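Local structure of protease Do-like 1, chloroplastic (Arabidopsis thaliana, 3QO6) at residues Thr68-Ile73 against Phe96-Asp101; Gly193-Ile198 against Gly209-Val214; Phe89-Val94 against Ala103-Asp108. The protein is a serine protease of the chloroplast, required at high temperature, that may degrade damaged proteins. One frame throughout, in Å; residues are numbered along the deposited sequence.

In the fold
Interactions 1 and 3 share the six-stranded antiparallel barrel of the protease domain: both use strand 88-97, and strand 102-107 lies between it and strand 65-69. Interaction 2 is a hairpin in the second sheet, entirely buried, and it meets interaction 1 where Asn69 and His71 touch the strand 193-198. Chemistry follows place. Interaction 1, near the centre of the chain, combines hydrogen bonds on Asp101 with an aromatic stack, and carries His71 and Asp101 of the predicted charge relay. Interaction 2 rests on backbone bonds around a bulge beside the bound peptide. Interaction 3, about 18 Å from the chain centre by centres, sets apolar side chains on one face and charged, exposed ones on the other.

Interaction 1: Thr68-Ile73 against Phe96-Asp101; sequences TNYHVI and FDQDKD
Two donors of the segment 68-73 grip the backbone O of Asp101. Asn69 ND2 reaches Asp101 O at 3.0 Å, tilted modestly from the carbonyl plane, whereas Tyr70 N approaches that oxygen from the opposite face at 3.0 Å. The latter stands 75° out of the plane and so misses the lone pairs. The carboxylate of Asp101 is held as well: with CG anti to the backbone N (chi1 -162°), it swings toward the backbone N and the ring of His71. Asp101 OD1 accepts from His71 N at 2.7 Å, and Asp101 OD2 accepts from His71 ND1 at 2.6 Å; both oxygens use the syn lone pair. OD2 lies in the plane of the imidazole and the carboxylate is turned by only 23° from it, which would tend to hold the ring in this rotation. This is the His-Asp pair of a chymotrypsin-like serine protease, and Ser180, which touches His71 and Asn69, completes the predicted charge relay. Next to the pair along the chain, Tyr70 lies in an offset stack on Phe96, ring centroids 4.2 Å apart and almost parallel. CD1 of Phe96 sits over the centre of the tyrosine ring. Gln98 comes to the edge of the same ring with NE2, close to CE2, its amide turned obliquely to the ring. An alanine in place of Tyr70 would probably leave this face of Phe96 without its stacking partner and the Gln98 amide freer to turn.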
loop_
_atom_site.group_PDB
_atom_site.type_symbol
_atom_site.label_atom_id
_atom_site.label_comp_id
_atom_site.label_asym_id
_atom_site.label_seq_id
_atom_site.Cartn_x
_atom_site.Cartn_y
_atom_site.Cartn_z
ATOM N N THR B 68 -2.381 -35.637 9.620
ATOM C CA THR B 68 -2.480 -34.330 9.020
ATOM C C THR B 68 -1.226 -33.547 9.320
ATOM O O THR B 68 -0.276 -34.063 9.885
ATOM C CB THR B 68 -3.709 -33.561 9.551
ATOM O OG1 THR B 68 -3.962 -32.432 8.711
ATOM C CG2 THR B 68 -3.464 -33.056 10.966
ATOM N N ASN B 69 -1.224 -32.291 8.911
ATOM C CA ASN B 69 -0.097 -31.424 9.162
ATOM C C ASN B 69 -0.345 -30.851 10.543
ATOM O O ASN B 69 -1.489 -30.520 10.914
ATOM C CB ASN B 69 -0.047 -30.264 8.141
ATOM C CG ASN B 69 0.697 -30.620 6.859
ATOM O OD1 ASN B 69 0.337 -30.160 5.778
ATOM N ND2 ASN B 69 1.743 -31.425 6.975
ATOM N N TYR B 70 0.719 -30.734 11.317
ATOM C CA TYR B 70 0.542 -30.145 12.610
ATOM C C TYR B 70 0.064 -28.706 12.450
ATOM O O TYR B 70 -0.864 -28.287 13.156
ATOM C CB TYR B 70 1.839 -30.156 13.388
ATOM C CG TYR B 70 1.766 -29.313 14.631
ATOM C CD1 TYR B 70 0.699 -29.462 15.540
ATOM C CD2 TYR B 70 2.771 -28.390 14.923
ATOM C CE1 TYR B 70 0.644 -28.714 16.698
ATOM C CE2 TYR B 70 2.726 -27.641 16.079
ATOM C CZ TYR B 70 1.665 -27.799 16.962
ATOM O OH TYR B 70 1.625 -26.998 18.086
ATOM N N HIS B 71 0.660 -27.954 11.513
ATOM C CA HIS B 71 0.265 -26.553 11.363
ATOM C C HIS B 71 -1.220 -26.330 11.109
ATOM O O HIS B 71 -1.716 -25.236 11.304
ATOM C CB HIS B 71 1.123 -25.813 10.311
ATOM C CG HIS B 71 0.684 -26.008 8.891
ATOM N ND1 HIS B 71 1.345 -26.842 8.016
ATOM C CD2 HIS B 71 -0.364 -25.494 8.202
ATOM C CE1 HIS B 71 0.717 -26.839 6.852
ATOM N NE2 HIS B 71 -0.323 -26.030 6.939
ATOM N N VAL B 72 -1.928 -27.378 10.708
ATOM C CA VAL B 72 -3.368 -27.306 10.451
ATOM C C VAL B 72 -4.154 -27.388 11.771
ATOM O O VAL B 72 -5.248 -26.844 11.898
ATOM C CB VAL B 72 -3.801 -28.499 9.553
ATOM C CG1 VAL B 72 -5.309 -28.661 9.547
ATOM C CG2 VAL B 72 -3.279 -28.305 8.145
ATOM N N ILE B 73 -3.567 -28.081 12.744
ATOM C CA ILE B 73 -4.137 -28.342 14.064
ATOM C C ILE B 73 -3.793 -27.247 15.070
ATOM O O ILE B 73 -4.582 -26.938 15.971
ATOM C CB ILE B 73 -3.599 -29.718 14.571
ATOM C CG1 ILE B 73 -4.323 -30.835 13.846
ATOM C CG2 ILE B 73 -3.712 -29.871 16.050
ATOM C CD1 ILE B 73 -5.796 -30.681 13.771
ATOM N N PHE B 96 1.892 -35.099 18.199
ATOM C CA PHE B 96 2.449 -34.428 17.045
ATOM C C PHE B 96 3.949 -34.095 17.060
ATOM O O PHE B 96 4.563 -33.909 18.108
ATOM C CB PHE B 96 1.647 -33.154 16.818
ATOM C CG PHE B 96 1.770 -32.153 17.932
ATOM C CD1 PHE B 96 2.912 -31.352 18.049
ATOM C CD2 PHE B 96 0.756 -32.020 18.889
ATOM C CE1 PHE B 96 3.045 -30.424 19.116
ATOM C CE2 PHE B 96 0.878 -31.098 19.957
ATOM C CZ PHE B 96 2.020 -30.306 20.069
ATOM N N ASP B 97 4.525 -33.994 15.863
ATOM C CA ASP B 97 5.940 -33.681 15.688
ATOM C C ASP B 97 6.063 -32.357 14.953
ATOM O O ASP B 97 5.821 -32.311 13.761
ATOM C CB ASP B 97 6.595 -34.757 14.843
ATOM C CG ASP B 97 8.081 -34.623 14.803
ATOM O OD1 ASP B 97 8.602 -33.507 15.030
ATOM O OD2 ASP B 97 8.736 -35.640 14.536
ATOM N N GLN B 98 6.455 -31.293 15.643
ATOM C CA GLN B 98 6.564 -29.979 15.007
ATOM C C GLN B 98 7.648 -29.862 13.960
ATOM O O GLN B 98 7.529 -29.088 13.015
ATOM C CB GLN B 98 6.827 -28.893 16.037
ATOM C CG GLN B 98 5.658 -28.533 16.890
ATOM C CD GLN B 98 5.892 -27.204 17.570
ATOM O OE1 GLN B 98 7.012 -26.917 17.996
ATOM N NE2 GLN B 98 4.841 -26.383 17.683
ATOM N N ASP B 99 8.718 -30.612 14.133
ATOM C CA ASP B 99 9.797 -30.518 13.192
ATOM C C ASP B 99 9.449 -31.005 11.818
ATOM O O ASP B 99 9.821 -30.377 10.842
ATOM C CB ASP B 99 11.024 -31.244 13.723
ATOM C CG ASP B 99 11.709 -30.464 14.811
ATOM O OD1 ASP B 99 11.493 -29.225 14.889
ATOM O OD2 ASP B 99 12.469 -31.083 15.577
ATOM N N LYS B 100 8.733 -32.114 11.734
ATOM C CA LYS B 100 8.354 -32.653 10.445
ATOM C C LYS B 100 6.903 -32.321 10.124
ATOM O O LYS B 100 6.298 -32.932 9.249
ATOM C CB LYS B 100 8.568 -34.164 10.443
ATOM C CG LYS B 100 9.939 -34.591 10.946
ATOM C CD LYS B 100 11.010 -34.111 9.991
ATOM C CE LYS B 100 12.406 -34.529 10.418
ATOM N NZ LYS B 100 13.431 -33.912 9.500
ATOM N N ASP B 101 6.352 -31.347 10.845
ATOM C CA ASP B 101 4.966 -30.892 10.670
ATOM C C ASP B 101 3.910 -31.983 10.458
ATOM O O ASP B 101 2.986 -31.827 9.659
ATOM C CB ASP B 101 4.892 -29.872 9.531
ATOM C CG ASP B 101 3.629 -29.042 9.564
ATOM O OD1 ASP B 101 3.070 -28.787 10.651
ATOM O OD2 ASP B 101 3.194 -28.613 8.490
#

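Interaction 2: Gly193-Ile198 against Gly209-Val214; sequences GINTAI and GFSIPV
A classic beta bulge interrupts the antiparallel hairpin of strands 191-198 and 209-213, next to the peptide-binding edge of the protease. Thr196 and Ala197 both face Phe210, and the register shifts by one residue between Asn195 and Ala197. Phe210 uses both backbone polar atoms here: its O accepts from Thr196 N at 2.9 Å in a nearly straight bond (178°), while Phe210 N donates to Ala197 O at 2.7 Å. On the Ile194 side of the bulge the pairing is regular, Ile194 N bonding Ile212 O at 2.9 Å. On the face of Asn195 and Ser211, Ser211 OG makes a weak hydrogen bond to Asn195 OD1 at 2.8 Å. The serine hydroxyl lies anti to its carbonyl carbon (chi1 -60°), which sets it beside the asparagine amide; Asn195 ND2 turns to Pro183 O, again weakly. Gly193 has little room beside it, since a side chain there would run into Ile212 O and Ser211 CB. The Phe210 ring lies obliquely against strand 193-198, its CD1 3.5 Å from Ala197 O, and it also packs on Tyr199 edge-to-face and on Leu140 of a second subunit. Thr196 and Ile198 hydrogen-bond the bound peptide through their backbones. Because the bonds across the bulge are main-chain ones, the shape of the strand that bonds the peptide probably depends in good part on this backbone pairing.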
loop_
_atom_site.group_PDB
_atom_site.type_symbol
_atom_site.label_atom_id
_atom_site.label_comp_id
_atom_site.label_asym_id
_atom_site.label_seq_id
_atom_site.Cartn_x
_atom_site.Cartn_y
_atom_site.Cartn_z
ATOM N N GLY B 193 3.316 -39.222 0.229
ATOM C CA GLY B 193 3.681 -38.044 1.001
ATOM C C GLY B 193 2.456 -37.304 1.494
ATOM O O GLY B 193 1.327 -37.677 1.127
ATOM N N ILE B 194 2.677 -36.288 2.337
ATOM C CA ILE B 194 1.607 -35.440 2.873
ATOM C C ILE B 194 1.841 -34.067 2.263
ATOM O O ILE B 194 2.941 -33.513 2.434
ATOM C CB ILE B 194 1.705 -35.254 4.401
ATOM C CG1 ILE B 194 1.879 -36.601 5.097
ATOM C CG2 ILE B 194 0.439 -34.602 4.921
ATOM C CD1 ILE B 194 1.771 -36.515 6.616
ATOM N N ASN B 195 0.842 -33.513 1.567
ATOM C CA ASN B 195 1.027 -32.201 0.950
ATOM C C ASN B 195 1.083 -31.203 2.077
ATOM O O ASN B 195 0.172 -31.145 2.893
ATOM C CB ASN B 195 -0.117 -31.873 -0.020
ATOM C CG ASN B 195 -0.261 -32.911 -1.116
ATOM O OD1 ASN B 195 0.720 -33.315 -1.725
ATOM N ND2 ASN B 195 -1.490 -33.354 -1.365
ATOM N N THR B 196 2.139 -30.405 2.148
ATOM C CA THR B 196 2.197 -29.496 3.263
ATOM C C THR B 196 2.549 -28.052 3.027
ATOM O O THR B 196 2.212 -27.220 3.857
ATOM C CB THR B 196 3.101 -30.071 4.416
ATOM O OG1 THR B 196 4.238 -29.229 4.621
ATOM C CG2 THR B 196 3.534 -31.488 4.119
ATOM N N ALA B 197 3.200 -27.732 1.916
ATOM C CA ALA B 197 3.568 -26.339 1.638
ATOM C C ALA B 197 3.922 -26.075 0.166
ATOM O O ALA B 197 4.068 -27.007 -0.653
ATOM C CB ALA B 197 4.752 -25.922 2.514
ATOM N N ILE B 198 4.076 -24.789 -0.155
ATOM C CA ILE B 198 4.426 -24.392 -1.510
ATOM C C ILE B 198 5.361 -23.173 -1.512
ATOM O O ILE B 198 5.567 -22.527 -0.492
ATOM C CB ILE B 198 3.167 -24.009 -2.263
ATOM C CG1 ILE B 198 2.656 -22.694 -1.696
ATOM C CG2 ILE B 198 2.082 -25.102 -2.119
ATOM C CD1 ILE B 198 1.404 -22.219 -2.368
ATOM N N GLY B 209 5.180 -27.356 -5.360
ATOM C CA GLY B 209 4.627 -27.784 -4.082
ATOM C C GLY B 209 5.421 -28.879 -3.399
ATOM O O GLY B 209 6.072 -29.665 -4.049
ATOM N N PHE B 210 5.343 -28.953 -2.079
ATOM C CA PHE B 210 6.086 -29.946 -1.322
ATOM C C PHE B 210 5.269 -30.913 -0.451
ATOM O O PHE B 210 4.239 -30.558 0.103
ATOM C CB PHE B 210 7.079 -29.218 -0.459
ATOM C CG PHE B 210 7.885 -28.180 -1.211
ATOM C CD1 PHE B 210 7.564 -26.830 -1.114
ATOM C CD2 PHE B 210 9.026 -28.548 -1.933
ATOM C CE1 PHE B 210 8.387 -25.854 -1.713
ATOM C CE2 PHE B 210 9.841 -27.590 -2.520
ATOM C CZ PHE B 210 9.528 -26.234 -2.409
ATOM N N SER B 211 5.729 -32.153 -0.357
ATOM C CA SER B 211 5.074 -33.161 0.470
ATOM C C SER B 211 6.121 -33.813 1.372
ATOM O O SER B 211 7.263 -34.054 0.932
ATOM C CB SER B 211 4.440 -34.229 -0.397
ATOM O OG SER B 211 3.475 -33.649 -1.237
ATOM N N ILE B 212 5.749 -34.070 2.626
ATOM C CA ILE B 212 6.673 -34.728 3.549
ATOM C C ILE B 212 6.591 -36.167 3.043
ATOM O O ILE B 212 5.481 -36.690 2.854
ATOM C CB ILE B 212 6.184 -34.699 5.036
ATOM C CG1 ILE B 212 5.993 -33.263 5.546
ATOM C CG2 ILE B 212 7.212 -35.394 5.907
ATOM C CD1 ILE B 212 7.241 -32.435 5.479
ATOM N N PRO B 213 7.749 -36.815 2.798
ATOM C CA PRO B 213 7.734 -38.195 2.299
ATOM C C PRO B 213 7.160 -39.210 3.281
ATOM O O PRO B 213 7.432 -39.190 4.482
ATOM C CB PRO B 213 9.191 -38.457 1.955
ATOM C CG PRO B 213 9.931 -37.607 2.976
ATOM C CD PRO B 213 9.128 -36.348 3.058
ATOM N N VAL B 214 6.350 -40.098 2.735
ATOM C CA VAL B 214 5.695 -41.140 3.494
ATOM C C VAL B 214 6.604 -41.919 4.442
ATOM O O VAL B 214 6.217 -42.223 5.571
ATOM C CB VAL B 214 5.012 -42.115 2.526
ATOM C CG1 VAL B 214 6.056 -42.804 1.681
ATOM C CG2 VAL B 214 4.136 -43.085 3.285
#

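Interaction 3: Phe89-Val94 against Ala103-Asp108; sequences FDAKVV and AVLRID
Lys92 and Arg106 form an antiparallel hydrogen-bonded pair, Lys92 N to Arg106 O at 2.8 Å and Arg106 N to Lys92 O at 2.9 Å, where two strands cross with N-to-C directions at 141° and axes 4.5 Å apart at closest. Ala91, Val93, Leu105 and Ile107 share one face of the pairing. There Ala91 CB lies 3.5 Å from Ile107 CG2, and also meets Leu105 CG at 4.0 Å. The isoleucine branch gets there because CG2 is anti to the carbonyl carbon (chi1 61°). The Leu105 and Val93 side chains cross obliquely, CD1 of Leu105 meeting CG2 of Val93. The pairing is a hairpin of the barrel in the trypsin-like domain, in which strand 78-82 flanks 88-97 and strand 65-69 flanks 102-107; Leu79 and Val81 pack on Ala91, and Leu105 and Ile107 each meet one of them. On the opposite face the exposed side chains of Lys92 and Arg106 lead away from the pairing, Arg106 lying against His65, with like charges 6.4 Å apart between Lys92 NZ and Arg106 NH1. Near the same face Val94 CG2 packs on Arg106 CB at 3.4 Å, while its CB lies against Val104, whose side chain also touches Val221 and Leu224 of helix 214-227. At the far end the Phe89 ring meets Asp108 edge-on, with CD1 3.2 Å from Asp108 O in the ring plane, and continues onto Ala109 and Pro110.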
loop_
_atom_site.group_PDB
_atom_site.type_symbol
_atom_site.label_atom_id
_atom_site.label_comp_id
_atom_site.label_asym_id
_atom_site.label_seq_id
_atom_site.Cartn_x
_atom_site.Cartn_y
_atom_site.Cartn_z
ATOM N N PHE B 89 -17.227 -35.614 12.932
ATOM C CA PHE B 89 -16.876 -36.118 14.263
ATOM C C PHE B 89 -15.957 -35.184 15.034
ATOM O O PHE B 89 -15.280 -34.319 14.458
ATOM C CB PHE B 89 -16.179 -37.474 14.181
ATOM C CG PHE B 89 -16.956 -38.515 13.450
ATOM C CD1 PHE B 89 -17.089 -39.792 13.980
ATOM C CD2 PHE B 89 -17.517 -38.251 12.211
ATOM C CE1 PHE B 89 -17.769 -40.791 13.282
ATOM C CE2 PHE B 89 -18.192 -39.233 11.509
ATOM C CZ PHE B 89 -18.319 -40.508 12.045
ATOM N N ASP B 90 -15.938 -35.374 16.352
ATOM C CA ASP B 90 -15.085 -34.576 17.228
ATOM C C ASP B 90 -13.773 -35.344 17.283
ATOM O O ASP B 90 -13.780 -36.589 17.320
ATOM C CB ASP B 90 -15.710 -34.448 18.615
ATOM C CG ASP B 90 -15.570 -33.050 19.178
ATOM O OD1 ASP B 90 -14.430 -32.632 19.504
ATOM O OD2 ASP B 90 -16.611 -32.358 19.283
ATOM N N ALA B 91 -12.656 -34.618 17.277
ATOM C CA ALA B 91 -11.363 -35.285 17.252
ATOM C C ALA B 91 -10.426 -34.958 18.376
ATOM O O ALA B 91 -10.256 -33.793 18.749
ATOM C CB ALA B 91 -10.667 -35.008 15.923
ATOM N N LYS B 92 -9.788 -36.001 18.895
ATOM C CA LYS B 92 -8.833 -35.835 19.977
ATOM C C LYS B 92 -7.423 -35.830 19.387
ATOM O O LYS B 92 -7.102 -36.625 18.502
ATOM C CB LYS B 92 -8.981 -36.983 20.982
ATOM C CG LYS B 92 -8.007 -36.941 22.168
ATOM C CD LYS B 92 -7.391 -38.327 22.452
ATOM C CE LYS B 92 -6.215 -38.233 23.429
ATOM N NZ LYS B 92 -5.317 -39.427 23.313
ATOM N N VAL B 93 -6.588 -34.928 19.880
ATOM C CA VAL B 93 -5.222 -34.837 19.407
ATOM C C VAL B 93 -4.326 -35.926 19.998
ATOM O O VAL B 93 -3.829 -35.791 21.108
ATOM C CB VAL B 93 -4.628 -33.470 19.763
ATOM C CG1 VAL B 93 -3.203 -33.377 19.295
ATOM C CG2 VAL B 93 -5.451 -32.385 19.128
ATOM N N VAL B 94 -4.113 -37.010 19.268
ATOM C CA VAL B 94 -3.244 -38.079 19.764
ATOM C C VAL B 94 -1.813 -37.601 20.054
ATOM O O VAL B 94 -1.199 -38.026 21.029
ATOM C CB VAL B 94 -3.146 -39.238 18.745
ATOM C CG1 VAL B 94 -2.106 -40.251 19.197
ATOM C CG2 VAL B 94 -4.520 -39.880 18.537
ATOM N N ALA B 103 1.010 -34.578 12.338
ATOM C CA ALA B 103 0.168 -34.660 13.518
ATOM C C ALA B 103 -0.804 -35.818 13.430
ATOM O O ALA B 103 -1.245 -36.182 12.339
ATOM C CB ALA B 103 -0.586 -33.377 13.701
ATOM N N VAL B 104 -1.131 -36.426 14.568
ATOM C CA VAL B 104 -2.098 -37.521 14.530
ATOM C C VAL B 104 -3.335 -37.231 15.360
ATOM O O VAL B 104 -3.252 -36.720 16.464
ATOM C CB VAL B 104 -1.519 -38.846 15.005
ATOM C CG1 VAL B 104 -2.571 -39.914 14.821
ATOM C CG2 VAL B 104 -0.270 -39.196 14.219
ATOM N N LEU B 105 -4.486 -37.567 14.807
ATOM C CA LEU B 105 -5.750 -37.341 15.472
ATOM C C LEU B 105 -6.448 -38.669 15.650
ATOM O O LEU B 105 -6.074 -39.674 15.023
ATOM C CB LEU B 105 -6.626 -36.438 14.616
ATOM C CG LEU B 105 -6.762 -34.940 14.886
ATOM C CD1 LEU B 105 -5.495 -34.305 15.417
ATOM C CD2 LEU B 105 -7.195 -34.293 13.585
ATOM N N ARG B 106 -7.452 -38.678 16.523
ATOM C CA ARG B 106 -8.245 -39.876 16.752
ATOM C C ARG B 106 -9.688 -39.450 16.845
ATOM O O ARG B 106 -10.013 -38.390 17.401
ATOM C CB ARG B 106 -7.855 -40.590 18.047
ATOM C CG ARG B 106 -8.273 -42.066 18.080
ATOM C CD ARG B 106 -8.333 -42.656 19.509
ATOM N NE ARG B 106 -8.626 -44.096 19.482
ATOM C CZ ARG B 106 -7.720 -45.062 19.670
ATOM N NH1 ARG B 106 -6.445 -44.755 19.916
ATOM N NH2 ARG B 106 -8.076 -46.342 19.580
ATOM N N ILE B 107 -10.551 -40.262 16.254
ATOM C CA ILE B 107 -11.974 -40.007 16.292
ATOM C C ILE B 107 -12.672 -41.320 16.607
ATOM O O ILE B 107 -12.135 -42.410 16.364
ATOM C CB ILE B 107 -12.536 -39.424 14.955
ATOM C CG1 ILE B 107 -12.316 -40.399 13.803
ATOM C CG2 ILE B 107 -11.912 -38.072 14.674
ATOM C CD1 ILE B 107 -13.110 -40.049 12.559
ATOM N N ASP B 108 -13.870 -41.188 17.169
ATOM C CA ASP B 108 -14.725 -42.304 17.562
ATOM C C ASP B 108 -15.664 -42.574 16.395
ATOM O O ASP B 108 -16.753 -41.998 16.334
ATOM C CB ASP B 108 -15.537 -41.892 18.796
ATOM C CG ASP B 108 -16.402 -43.010 19.338
ATOM O OD1 ASP B 108 -17.313 -42.707 20.139
ATOM O OD2 ASP B 108 -16.169 -44.187 18.975
#